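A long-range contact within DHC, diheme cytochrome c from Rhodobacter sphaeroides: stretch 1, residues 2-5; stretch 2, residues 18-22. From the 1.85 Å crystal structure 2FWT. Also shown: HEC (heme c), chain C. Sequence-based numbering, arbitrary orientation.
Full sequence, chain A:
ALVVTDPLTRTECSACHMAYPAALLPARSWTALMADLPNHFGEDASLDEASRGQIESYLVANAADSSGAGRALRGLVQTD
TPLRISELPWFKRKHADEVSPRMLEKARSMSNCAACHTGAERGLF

Stretch 1 (2-5) LVVT
Stretch 2 (18-22) MAYPA

Residues 2–5 lie against residues 18–22 through a small contact, 199 Å² summed over both sides, in which no direct hydrogen bond crosses. V4 and P21 set the register, with their CA atoms 5.2 Å apart. Neither stretch forms a regular strand; A22, at φ/ψ −55°/−37°, has a 3-10 conformation.

At L2 (ψ −116°) the backbone makes the contact: its carbonyl O lies 3.2 Å from CG of P21, whose ring has a C-gamma exo pucker. The L2 side chain (χ1 −166°, t; χ2 55°, p) leaves along a CA-to-CB bond directed away from stretch 2 and remains exposed. V3 (φ/ψ −147°/136°) is extended, and its N passes 4.1 Å from CB of P21. Its CB also points away, with χ1 at 132°, between wells.

V4 (φ/ψ −83°/114°) reverses this orientation. Its CB points toward stretch 2, and the t rotamer (χ1 175°) places CG2 3.4 Å from O of Y20, 3.5 Å from O of A19, 3.8 Å from CB of A19 and 3.8 Å from CA of P21. A compact, branched apolar side chain suits this buried site, where the small methyl of A19 and the ring of P21 both face stretch 1. One water reinforces the packing, accepting from N of V4 (3.2 Å) and donating to O of A19 (2.6 Å). T5 (φ/ψ −98°/−22°; χ1 −177°, t) carries the chain out of reach.

On the stretch 2 side of the contact, A19 (−79°/106°), Y20 (−69°/129°) and P21 (−60°/143°) are extended. The Y20 CB points away from stretch 1; with χ1 −62° (m) and χ2 114°, its ring meets the heme obliquely, CD1 lying 3.6 Å from HEC C3A. Y20 therefore contributes its carbonyl to the V4 contact while its side chain packs at the heme.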

# COMPACT_ATOMS: atom_id res chain seq x y z
N LEU A 2 -3.86 -1.42 -9.71
CA LEU A 2 -3.60 -2.69 -10.44
C LEU A 2 -2.83 -3.70 -9.58
O LEU A 2 -3.32 -4.14 -8.54
CB LEU A 2 -2.89 -2.39 -11.77
CG LEU A 2 -2.81 -3.49 -12.84
CD1 LEU A 2 -4.19 -4.08 -13.22
CD2 LEU A 2 -2.12 -2.94 -14.06
N VAL A 3 -1.62 -4.05 -10.00
CA VAL A 3 -0.94 -5.24 -9.55
C VAL A 3 0.57 -5.00 -9.51
O VAL A 3 1.14 -4.41 -10.44
CB VAL A 3 -1.35 -6.39 -10.51
CG1 VAL A 3 -0.16 -7.21 -11.01
CG2 VAL A 3 -2.39 -7.23 -9.87
N VAL A 4 1.22 -5.44 -8.44
CA VAL A 4 2.65 -5.29 -8.32
C VAL A 4 3.27 -6.44 -9.09
O VAL A 4 3.14 -7.59 -8.69
CB VAL A 4 3.16 -5.36 -6.87
CG1 VAL A 4 4.66 -5.32 -6.88
CG2 VAL A 4 2.62 -4.20 -6.01
N THR A 5 3.95 -6.08 -10.17
CA THR A 5 4.62 -7.06 -11.03
C THR A 5 6.11 -7.18 -10.71
O THR A 5 6.74 -8.21 -11.01
CB THR A 5 4.42 -6.68 -12.50
OG1 THR A 5 5.02 -7.69 -13.33
CG2 THR A 5 5.03 -5.27 -12.81
N MET A 18 -0.90 -7.61 1.80
CA MET A 18 -0.81 -7.65 0.35
C MET A 18 0.22 -6.63 -0.16
O MET A 18 0.48 -5.62 0.46
CB MET A 18 -2.16 -7.39 -0.31
CG MET A 18 -2.64 -5.95 -0.33
SD MET A 18 -4.10 -5.80 -1.35
CE MET A 18 -3.45 -5.73 -2.99
N ALA A 19 0.76 -6.91 -1.35
CA ALA A 19 1.67 -5.95 -1.96
C ALA A 19 0.82 -4.87 -2.58
O ALA A 19 0.15 -5.06 -3.61
CB ALA A 19 2.53 -6.61 -3.01
N TYR A 20 0.80 -3.71 -1.95
CA TYR A 20 -0.02 -2.59 -2.43
C TYR A 20 0.52 -2.04 -3.74
O TYR A 20 1.72 -1.76 -3.85
CB TYR A 20 -0.06 -1.47 -1.40
CG TYR A 20 -0.69 -1.87 -0.08
CD1 TYR A 20 0.06 -1.92 1.09
CD2 TYR A 20 -2.00 -2.23 -0.02
CE1 TYR A 20 -0.53 -2.28 2.30
CE2 TYR A 20 -2.60 -2.61 1.20
CZ TYR A 20 -1.87 -2.63 2.34
OH TYR A 20 -2.45 -3.01 3.52
N PRO A 21 -0.35 -1.91 -4.75
CA PRO A 21 0.12 -1.36 -6.02
C PRO A 21 0.68 0.05 -5.91
O PRO A 21 0.14 0.92 -5.21
CB PRO A 21 -1.12 -1.36 -6.91
CG PRO A 21 -2.07 -2.24 -6.29
CD PRO A 21 -1.73 -2.41 -4.83
N ALA A 22 1.74 0.30 -6.68
CA ALA A 22 2.38 1.60 -6.72
C ALA A 22 1.44 2.75 -7.06
O ALA A 22 1.55 3.83 -6.48
CB ALA A 22 3.56 1.56 -7.69
FE HEC C . 3.56 -2.45 5.33
CHA HEC C . 0.77 -0.87 6.40
CHB HEC C . 3.54 -0.56 2.46
CHC HEC C . 6.29 -4.11 4.21
CHD HEC C . 3.70 -4.22 8.24
NA HEC C . 2.38 -1.02 4.56
C1A HEC C . 1.26 -0.49 5.17
C2A HEC C . 0.67 0.52 4.35
C3A HEC C . 1.43 0.60 3.24
C4A HEC C . 2.51 -0.37 3.35
CMA HEC C . 1.23 1.52 2.05
CAA HEC C . -0.60 1.31 4.70
CBA HEC C . -1.88 0.54 4.40
CGA HEC C . -3.07 1.47 4.51
O1A HEC C . -3.35 2.19 3.53
O2A HEC C . -3.75 1.50 5.57
NB HEC C . 4.70 -2.36 3.65
C1B HEC C . 4.58 -1.46 2.62
C2B HEC C . 5.69 -1.63 1.71
C3B HEC C . 6.46 -2.61 2.22
C4B HEC C . 5.81 -3.13 3.41
CMB HEC C . 5.90 -0.72 0.48
CAB HEC C . 7.80 -3.18 1.68
CBB HEC C . 8.85 -2.29 1.75
NC HEC C . 4.75 -3.90 6.09
C1C HEC C . 5.83 -4.46 5.44
C2C HEC C . 6.36 -5.52 6.26
C3C HEC C . 5.66 -5.55 7.40
C4C HEC C . 4.63 -4.54 7.29
CMC HEC C . 7.57 -6.39 5.87
CAC HEC C . 5.89 -6.49 8.62
CBC HEC C . 7.13 -6.54 9.20
ND HEC C . 2.46 -2.51 7.00
C1D HEC C . 2.71 -3.30 8.12
C2D HEC C . 1.73 -3.02 9.14
C3D HEC C . 0.81 -1.98 8.59
C4D HEC C . 1.33 -1.72 7.25
CMD HEC C . 1.66 -3.60 10.52
CAD HEC C . -0.38 -1.37 9.32
CBD HEC C . -1.62 -2.22 9.02
CGD HEC C . -2.83 -1.73 9.78
O1D HEC C . -2.80 -0.57 10.27
O2D HEC C . -3.83 -2.51 9.87
O HOH W 1 -0.47 -6.26 -5.85